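Long-range contact in TRAP dicarboxylate transporter, DctP subunit (Anaerococcus prevoti, PDB 4N91), which binds D-glucuronate, in both its alpha and beta forms, and probably serves as the solute-binding component of a TRAP transport system: residues A[30-42]-A[80-93]. Numbering follows the deposited sequence.
Sequences KTIIRVGHNQSQN and MVQLTQTGAINICV. With BDP (beta-D-glucopyranuronic acid), chain C.
The carbonyl oxygen of Arg34 takes two backbone N-H groups from residues 80-93. Asn90 N reaches Arg34 O at 3.0 Å and Ile91 N reaches it at 3.2 Å, both in the carbonyl plane. The Asn90 side chain returns a bond: Arg34 N donates to Asn90 OD1 at 2.8 Å. The N-H points nearly straight at the oxygen, though the donor lies 34° out of the plane of the Asn90 amide. Asn90 CG lies anti to its own carbonyl carbon (chi1 -56°), which carries the amide back to strand 31-36. The same OD1 accepts from a water that also accepts from Arg34 NH1. Ile32 CG2 sits over one face of that guanidinium. Ile33 crosses the Asn90 side chain at about a right angle, its CG2 against Asn90 CB and its CD1 near ND2. With an alanine here in place of Asn90, Arg34 N would probably lose its acceptor and the bridging water one of its holds.

Strands 31-36 and 91-95 run parallel, as neighbours in the five-stranded mixed sheet of one lobe of this periplasmic binding protein fold. Helix 77-86 leads into the second strand. Gly36 N donates to Ile91 O at 3.0 Å, and Val93 N donates to Gly36 O. Val35 and Ile91 lie side by side, with CG1 of Val35 4.0 Å from CG2 of Ile91; Leu49 and Phe52 of helix 44-60 cover this face. On the Gly36 face, selenomethionine Met80 sets SE 3.6 Å from His37 N, and its CE reaches Asn38 CB. A second water accepts from Asn38 N and donates to Val93 O. Asn38 ND2 donates to O4 of bound beta-D-glucuronate at 3.1 Å.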
ATOM      1  N   LYS A  30     -22.660 -22.199  -8.419  1.00 54.12           N
ATOM      2  CA  LYS A  30     -21.233 -22.067  -8.131  1.00 51.12           C
ATOM      3  C   LYS A  30     -20.994 -21.443  -6.771  1.00 50.50           C
ATOM      4  O   LYS A  30     -21.887 -20.844  -6.174  1.00 55.27           O
ATOM      5  CB  LYS A  30     -20.533 -21.182  -9.161  1.00 48.77           C
ATOM      6  CG  LYS A  30     -21.017 -21.329 -10.576  1.00 51.09           C
ATOM      7  CD  LYS A  30     -20.323 -20.319 -11.483  1.00 54.85           C
ATOM      8  CE  LYS A  30     -20.674 -20.532 -12.939  1.00 56.86           C
ATOM      9  NZ  LYS A  30     -20.374 -21.920 -13.374  1.00 61.46           N
ATOM     10  N   THR A  31     -19.760 -21.569  -6.303  1.00 41.84           N
ATOM     11  CA  THR A  31     -19.327 -20.914  -5.087  1.00 37.46           C
ATOM     12  C   THR A  31     -18.831 -19.518  -5.459  1.00 28.80           C
ATOM     13  O   THR A  31     -17.934 -19.384  -6.285  1.00 32.33           O
ATOM     14  CB  THR A  31     -18.203 -21.718  -4.429  1.00 39.84           C
ATOM     15  OG1 THR A  31     -18.709 -23.011  -4.073  1.00 42.23           O
ATOM     16  CG2 THR A  31     -17.681 -21.024  -3.193  1.00 41.12           C
ATOM     17  N   ILE A  32     -19.434 -18.502  -4.857  1.00 32.39           N
ATOM     18  CA  ILE A  32     -19.059 -17.114  -5.113  1.00 30.94           C
ATOM     19  C   ILE A  32     -17.858 -16.719  -4.270  1.00 28.50           C
ATOM     20  O   ILE A  32     -17.892 -16.815  -3.042  1.00 26.41           O
ATOM     21  CB  ILE A  32     -20.201 -16.153  -4.752  1.00 36.34           C
ATOM     22  CG1 ILE A  32     -21.527 -16.628  -5.357  1.00 42.51           C
ATOM     23  CG2 ILE A  32     -19.857 -14.726  -5.180  1.00 34.58           C
ATOM     24  CD1 ILE A  32     -21.870 -16.011  -6.685  1.00 45.54           C
ATOM     25  N   ILE A  33     -16.803 -16.246  -4.930  1.00 25.57           N
ATOM     26  CA  ILE A  33     -15.640 -15.728  -4.234  1.00 20.40           C
ATOM     27  C   ILE A  33     -15.620 -14.211  -4.395  1.00 21.84           C
ATOM     28  O   ILE A  33     -15.496 -13.710  -5.500  1.00 25.01           O
ATOM     29  CB  ILE A  33     -14.358 -16.297  -4.795  1.00 18.53           C
ATOM     30  CG1 ILE A  33     -14.385 -17.833  -4.718  1.00 20.78           C
ATOM     31  CG2 ILE A  33     -13.169 -15.774  -4.047  1.00 21.03           C
ATOM     32  CD1 ILE A  33     -14.593 -18.388  -3.299  1.00 21.60           C
ATOM     33  N   ARG A  34     -15.786 -13.506  -3.287  1.00 18.55           N
ATOM     34  CA  ARG A  34     -15.882 -12.042  -3.305  1.00 16.33           C
ATOM     35  C   ARG A  34     -14.535 -11.409  -3.000  1.00 21.65           C
ATOM     36  O   ARG A  34     -13.893 -11.723  -1.994  1.00 17.95           O
ATOM     37  CB  ARG A  34     -16.959 -11.565  -2.341  1.00 24.92           C
ATOM     38  CG  ARG A  34     -18.341 -12.047  -2.773  1.00 32.67           C
ATOM     39  CD  ARG A  34     -19.466 -11.566  -1.874  1.00 40.62           C
ATOM     40  NE  ARG A  34     -20.736 -12.118  -2.344  1.00 44.26           N
ATOM     41  CZ  ARG A  34     -21.167 -13.344  -2.070  1.00 42.42           C
ATOM     42  NH1 ARG A  34     -20.442 -14.149  -1.307  1.00 41.96           N
ATOM     43  NH2 ARG A  34     -22.331 -13.766  -2.555  1.00 45.50           N
ATOM     44  N   VAL A  35     -14.126 -10.499  -3.876  1.00 16.93           N
ATOM     45  CA  VAL A  35     -12.800  -9.916  -3.839  1.00 15.89           C
ATOM     46  C   VAL A  35     -12.985  -8.409  -3.912  1.00 18.13           C
ATOM     47  O   VAL A  35     -13.675  -7.894  -4.808  1.00 19.48           O
ATOM     48  CB  VAL A  35     -11.955 -10.353  -5.041  1.00 16.78           C
ATOM     49  CG1 VAL A  35     -10.560  -9.740  -4.944  1.00 19.77           C
ATOM     50  CG2 VAL A  35     -11.894 -11.885  -5.144  1.00 18.36           C
ATOM     51  N   GLY A  36     -12.432  -7.700  -2.944  1.00 14.72           N
ATOM     52  CA  GLY A  36     -12.559  -6.263  -2.943  1.00 12.79           C
ATOM     53  C   GLY A  36     -11.276  -5.474  -2.981  1.00 14.59           C
ATOM     54  O   GLY A  36     -10.237  -5.891  -2.461  1.00 15.53           O
ATOM     55  N   HIS A  37     -11.369  -4.280  -3.562  1.00 13.99           N
ATOM     56  CA  HIS A  37     -10.298  -3.311  -3.491  1.00 11.69           C
ATOM     57  C   HIS A  37     -10.847  -1.894  -3.654  1.00 13.52           C
ATOM     58  O   HIS A  37     -12.032  -1.729  -3.944  1.00 14.18           O
ATOM     59  CB  HIS A  37      -9.210  -3.621  -4.517  1.00 13.22           C
ATOM     60  CG  HIS A  37      -9.630  -3.392  -5.934  1.00 13.60           C
ATOM     61  ND1 HIS A  37      -9.499  -2.169  -6.546  1.00 13.77           N
ATOM     62  CD2 HIS A  37     -10.203  -4.209  -6.847  1.00 15.20           C
ATOM     63  CE1 HIS A  37      -9.950  -2.238  -7.780  1.00 14.08           C
ATOM     64  NE2 HIS A  37     -10.353  -3.475  -7.997  1.00 13.56           N
ATOM     65  N   ASN A  38     -10.018  -0.882  -3.408  1.00 12.35           N
ATOM     66  CA  ASN A  38     -10.487   0.492  -3.334  1.00 13.92           C
ATOM     67  C   ASN A  38     -10.109   1.375  -4.514  1.00 14.40           C
ATOM     68  O   ASN A  38     -10.280   2.587  -4.462  1.00 14.37           O
ATOM     69  CB  ASN A  38     -10.027   1.143  -2.031  1.00 13.33           C
ATOM     70  CG  ASN A  38      -8.539   1.420  -1.987  1.00 14.19           C
ATOM     71  OD1 ASN A  38      -7.792   1.080  -2.897  1.00 15.01           O
ATOM     72  ND2 ASN A  38      -8.105   2.065  -0.906  1.00 14.77           N
ATOM     73  N   GLN A  39      -9.570   0.771  -5.561  1.00 13.10           N
ATOM     74  CA  GLN A  39      -9.057   1.495  -6.737  1.00 13.76           C
ATOM     75  C   GLN A  39     -10.065   1.515  -7.868  1.00 13.85           C
ATOM     76  O   GLN A  39     -11.020   0.743  -7.907  1.00 13.66           O
ATOM     77  CB  GLN A  39      -7.758   0.874  -7.246  1.00 13.51           C
ATOM     78  CG  GLN A  39      -6.679   0.717  -6.162  1.00 13.58           C
ATOM     79  CD  GLN A  39      -5.980   2.006  -5.794  1.00 13.68           C
ATOM     80  OE1 GLN A  39      -6.375   3.118  -6.180  1.00 14.07           O
ATOM     81  NE2 GLN A  39      -4.917   1.860  -5.028  1.00 16.69           N
ATOM     82  N   SER A  40      -9.824   2.394  -8.830  1.00 15.34           N
ATOM     83  CA  SER A  40     -10.650   2.425 -10.012  1.00 14.13           C
ATOM     84  C   SER A  40     -10.459   1.186 -10.874  1.00 14.76           C
ATOM     85  O   SER A  40      -9.473   0.422 -10.733  1.00 16.24           O
ATOM     86  CB  SER A  40     -10.310   3.652 -10.836  1.00 15.52           C
ATOM     87  OG  SER A  40      -9.183   3.439 -11.648  1.00 19.86           O
ATOM     88  N   GLN A  41     -11.375   1.015 -11.819  1.00 17.28           N
ATOM     89  CA  GLN A  41     -11.291  -0.083 -12.780  1.00 17.21           C
ATOM     90  C   GLN A  41     -10.122   0.034 -13.763  1.00 17.81           C
ATOM     91  O   GLN A  41      -9.791  -0.940 -14.425  1.00 22.88           O
ATOM     92  CB  GLN A  41     -12.606  -0.196 -13.533  1.00 19.88           C
ATOM     93  CG  GLN A  41     -13.725  -0.717 -12.663  1.00 24.90           C
ATOM     94  CD  GLN A  41     -15.024  -0.828 -13.415  1.00 35.80           C
ATOM     95  OE1 GLN A  41     -15.177  -1.682 -14.284  1.00 37.38           O
ATOM     96  NE2 GLN A  41     -15.960   0.056 -13.104  1.00 43.78           N
ATOM     97  N   ASN A  42      -9.489   1.201 -13.847  1.00 17.77           N
ATOM     98  CA  ASN A  42      -8.327   1.381 -14.714  1.00 19.04           C
ATOM     99  C   ASN A  42      -7.001   1.097 -14.012  1.00 17.80           C
ATOM    100  O   ASN A  42      -5.955   1.030 -14.646  1.00 19.55           O
ATOM    101  CB  ASN A  42      -8.296   2.808 -15.238  1.00 25.48           C
ATOM    102  CG  ASN A  42      -9.450   3.095 -16.178  1.00 32.90           C
ATOM    103  OD1 ASN A  42      -9.762   2.293 -17.062  1.00 38.49           O
ATOM    104  ND2 ASN A  42     -10.099   4.221 -15.979  1.00 37.98           N
HETATM  105  N   MSE A  80     -13.264  -3.325   4.581  1.00 15.52           N
HETATM  106  CA  MSE A  80     -13.005  -4.572   3.850  1.00 14.95           C
HETATM  107  C   MSE A  80     -12.142  -5.546   4.640  1.00 16.12           C
HETATM  108  O   MSE A  80     -12.383  -6.750   4.587  1.00 16.13           O
HETATM  109  CB  MSE A  80     -12.363  -4.284   2.486  1.00 15.64           C
HETATM  110  CG  MSE A  80     -13.313  -3.619   1.542  1.00 14.94           C
HETATM  111 SE   MSE A  80     -12.584  -3.551  -0.285  1.00 26.29          SE
HETATM  112  CE  MSE A  80     -11.406  -2.001  -0.051  1.00 20.54           C
ATOM    113  N   VAL A  81     -11.133  -5.056   5.351  1.00 14.54           N
ATOM    114  CA  VAL A  81     -10.293  -5.950   6.147  1.00 16.68           C
ATOM    115  C   VAL A  81     -11.178  -6.654   7.189  1.00 19.22           C
ATOM    116  O   VAL A  81     -11.055  -7.873   7.406  1.00 20.03           O
ATOM    117  CB  VAL A  81      -9.146  -5.228   6.822  1.00 15.52           C
ATOM    118  CG1 VAL A  81      -8.371  -6.168   7.765  1.00 17.89           C
ATOM    119  CG2 VAL A  81      -8.200  -4.657   5.778  1.00 16.31           C
ATOM    120  N   GLN A  82     -12.085  -5.896   7.812  1.00 18.58           N
ATOM    121  CA  GLN A  82     -12.978  -6.479   8.809  1.00 19.08           C
ATOM    122  C   GLN A  82     -13.946  -7.495   8.202  1.00 23.12           C
ATOM    123  O   GLN A  82     -14.227  -8.529   8.823  1.00 24.31           O
ATOM    124  CB  GLN A  82     -13.706  -5.371   9.597  1.00 21.30           C
ATOM    125  CG  GLN A  82     -12.740  -4.561  10.449  1.00 22.04           C
ATOM    126  CD  GLN A  82     -13.398  -3.389  11.138  1.00 36.79           C
ATOM    127  OE1 GLN A  82     -13.581  -3.391  12.361  1.00 32.36           O
ATOM    128  NE2 GLN A  82     -13.757  -2.368  10.354  1.00 39.15           N
ATOM    129  N   LEU A  83     -14.428  -7.240   6.991  1.00 18.79           N
ATOM    130  CA  LEU A  83     -15.285  -8.192   6.291  1.00 21.17           C
ATOM    131  C   LEU A  83     -14.494  -9.441   5.914  1.00 22.12           C
ATOM    132  O   LEU A  83     -15.056 -10.536   5.814  1.00 22.17           O
ATOM    133  CB  LEU A  83     -15.883  -7.589   5.034  1.00 22.11           C
ATOM    134  CG  LEU A  83     -16.871  -6.444   5.261  1.00 25.43           C
ATOM    135  CD1 LEU A  83     -17.308  -5.873   3.907  1.00 27.73           C
ATOM    136  CD2 LEU A  83     -18.067  -6.937   6.077  1.00 27.60           C
ATOM    137  N   THR A  84     -13.196  -9.275   5.692  1.00 18.07           N
ATOM    138  CA  THR A  84     -12.347 -10.431   5.344  1.00 17.78           C
ATOM    139  C   THR A  84     -12.103 -11.279   6.586  1.00 19.66           C
ATOM    140  O   THR A  84     -12.078 -12.510   6.516  1.00 20.48           O
ATOM    141  CB  THR A  84     -11.019  -9.972   4.718  1.00 19.24           C
ATOM    142  OG1 THR A  84     -11.302  -9.180   3.556  1.00 18.23           O
ATOM    143  CG2 THR A  84     -10.170 -11.166   4.324  1.00 18.78           C
ATOM    144  N   GLN A  85     -11.952 -10.621   7.732  1.00 19.00           N
ATOM    145  CA  GLN A  85     -11.795 -11.329   9.001  1.00 21.22           C
ATOM    146  C   GLN A  85     -12.949 -12.287   9.289  1.00 20.38           C
ATOM    147  O   GLN A  85     -12.724 -13.380   9.809  1.00 22.04           O
ATOM    148  CB  GLN A  85     -11.694 -10.343  10.161  1.00 21.54           C
ATOM    149  CG  GLN A  85     -10.400  -9.587  10.276  1.00 24.27           C
ATOM    150  CD  GLN A  85     -10.384  -8.695  11.507  1.00 22.88           C
ATOM    151  OE1 GLN A  85     -11.094  -7.680  11.581  1.00 22.88           O
ATOM    152  NE2 GLN A  85      -9.598  -9.083  12.489  1.00 24.14           N
ATOM    153  N   THR A  86     -14.178 -11.877   8.980  1.00 23.88           N
ATOM    154  CA  THR A  86     -15.352 -12.695   9.277  1.00 27.26           C
ATOM    155  C   THR A  86     -15.691 -13.657   8.151  1.00 28.96           C
ATOM    156  O   THR A  86     -16.511 -14.557   8.323  1.00 27.93           O
ATOM    157  CB  THR A  86     -16.594 -11.820   9.523  1.00 24.46           C
ATOM    158  OG1 THR A  86     -16.936 -11.131   8.320  1.00 26.85           O
ATOM    159  CG2 THR A  86     -16.340 -10.821  10.634  1.00 29.24           C
ATOM    160  N   GLY A  87     -15.079 -13.460   6.987  1.00 23.65           N
ATOM    161  CA  GLY A  87     -15.368 -14.286   5.833  1.00 23.02           C
ATOM    162  C   GLY A  87     -16.541 -13.784   5.021  1.00 22.99           C
ATOM    163  O   GLY A  87     -16.957 -14.437   4.073  1.00 29.05           O
ATOM    164  N   ALA A  88     -17.070 -12.617   5.367  1.00 22.07           N
ATOM    165  CA  ALA A  88     -18.144 -12.014   4.575  1.00 21.37           C
ATOM    166  C   ALA A  88     -17.670 -11.712   3.147  1.00 24.35           C
ATOM    167  O   ALA A  88     -18.439 -11.788   2.177  1.00 26.31           O
ATOM    168  CB  ALA A  88     -18.650 -10.759   5.257  1.00 25.19           C
ATOM    169  N   ILE A  89     -16.397 -11.383   3.014  1.00 21.16           N
ATOM    170  CA  ILE A  89     -15.756 -11.493   1.716  1.00 27.51           C
ATOM    171  C   ILE A  89     -14.516 -12.379   1.853  1.00 22.78           C
ATOM    172  O   ILE A  89     -14.006 -12.595   2.971  1.00 23.48           O
ATOM    173  CB  ILE A  89     -15.413 -10.120   1.129  1.00 32.36           C
ATOM    174  CG1 ILE A  89     -14.358  -9.423   1.984  1.00 26.74           C
ATOM    175  CG2 ILE A  89     -16.679  -9.258   1.037  1.00 34.42           C
ATOM    176  CD1 ILE A  89     -14.051  -7.990   1.522  1.00 35.07           C
ATOM    177  N   ASN A  90     -14.032 -12.885   0.728  1.00 19.13           N
ATOM    178  CA  ASN A  90     -12.970 -13.886   0.761  1.00 17.57           C
ATOM    179  C   ASN A  90     -11.559 -13.279   0.706  1.00 19.33           C
ATOM    180  O   ASN A  90     -10.638 -13.751   1.364  1.00 18.57           O
ATOM    181  CB  ASN A  90     -13.143 -14.864  -0.405  1.00 18.91           C
ATOM    182  CG  ASN A  90     -14.516 -15.524  -0.416  1.00 26.17           C
ATOM    183  OD1 ASN A  90     -15.511 -14.939  -0.879  1.00 21.71           O
ATOM    184  ND2 ASN A  90     -14.585 -16.742   0.126  1.00 24.94           N
ATOM    185  N   ILE A  91     -11.409 -12.231  -0.100  1.00 17.08           N
ATOM    186  CA  ILE A  91     -10.099 -11.659  -0.419  1.00 16.57           C
ATOM    187  C   ILE A  91     -10.264 -10.154  -0.523  1.00 18.09           C
ATOM    188  O   ILE A  91     -11.267  -9.673  -1.052  1.00 16.54           O
ATOM    189  CB  ILE A  91      -9.583 -12.155  -1.765  1.00 15.30           C
ATOM    190  CG1 ILE A  91      -9.359 -13.672  -1.769  1.00 15.67           C
ATOM    191  CG2 ILE A  91      -8.293 -11.408  -2.170  1.00 16.72           C
ATOM    192  CD1 ILE A  91      -9.288 -14.267  -3.172  1.00 20.09           C
ATOM    193  N   CYS A  92      -9.304  -9.412   0.005  1.00 14.77           N
ATOM    194  CA  CYS A  92      -9.259  -7.991  -0.323  1.00 15.22           C
ATOM    195  C   CYS A  92      -7.845  -7.492  -0.391  1.00 16.84           C
ATOM    196  O   CYS A  92      -6.900  -8.188  -0.047  1.00 14.97           O
ATOM    197  CB  CYS A  92     -10.074  -7.175   0.649  1.00 15.08           C
ATOM    198  SG  CYS A  92      -9.307  -6.779   2.237  1.00 17.12           S
ATOM    199  N   VAL A  93      -7.709  -6.259  -0.857  1.00 12.30           N
ATOM    200  CA  VAL A  93      -6.411  -5.617  -0.902  1.00 11.12           C
ATOM    201  C   VAL A  93      -6.381  -4.548   0.158  1.00 13.61           C
ATOM    202  O   VAL A  93      -7.268  -3.701   0.202  1.00 15.40           O
ATOM    203  CB  VAL A  93      -6.142  -4.986  -2.296  1.00 14.51           C
ATOM    204  CG1 VAL A  93      -4.816  -4.250  -2.311  1.00 14.02           C
ATOM    205  CG2 VAL A  93      -6.116  -6.047  -3.370  1.00 15.63           C
TER
HETATM  206  C1  BDP C 402      -2.447   3.765  -2.401  0.66 11.04           C
HETATM  207  C2  BDP C 402      -2.513   2.357  -2.023  0.66 10.84           C
HETATM  208  C3  BDP C 402      -3.857   2.038  -1.436  0.66 11.12           C
HETATM  209  C4  BDP C 402      -4.125   2.843  -0.285  0.66 11.11           C
HETATM  210  C5  BDP C 402      -3.998   4.272  -0.648  0.66  9.51           C
HETATM  211  C6  BDP C 402      -4.123   5.197   0.590  0.66 11.29           C
HETATM  212  O2  BDP C 402      -2.531   1.688  -3.346  0.66 10.60           O
HETATM  213  O3  BDP C 402      -3.926   0.614  -1.095  0.66 12.27           O
HETATM  214  O4  BDP C 402      -5.303   2.603   0.293  0.66 12.65           O
HETATM  215  O5  BDP C 402      -2.676   4.547  -1.230  0.66 12.23           O
HETATM  216  O6A BDP C 402      -5.171   5.059   1.255  0.66 12.50           O
HETATM  217  O1  BDP C 402      -1.055   4.053  -2.689  0.66 11.71           O
HETATM  218  O6B BDP C 402      -3.319   6.149   0.716  0.66 13.00           O
HETATM  219  O   HOH W   1     -17.943 -14.352   0.139  1.00 43.11           O
HETATM  220  O   HOH W   2      -7.866  -1.799  -1.566  1.00 16.46           O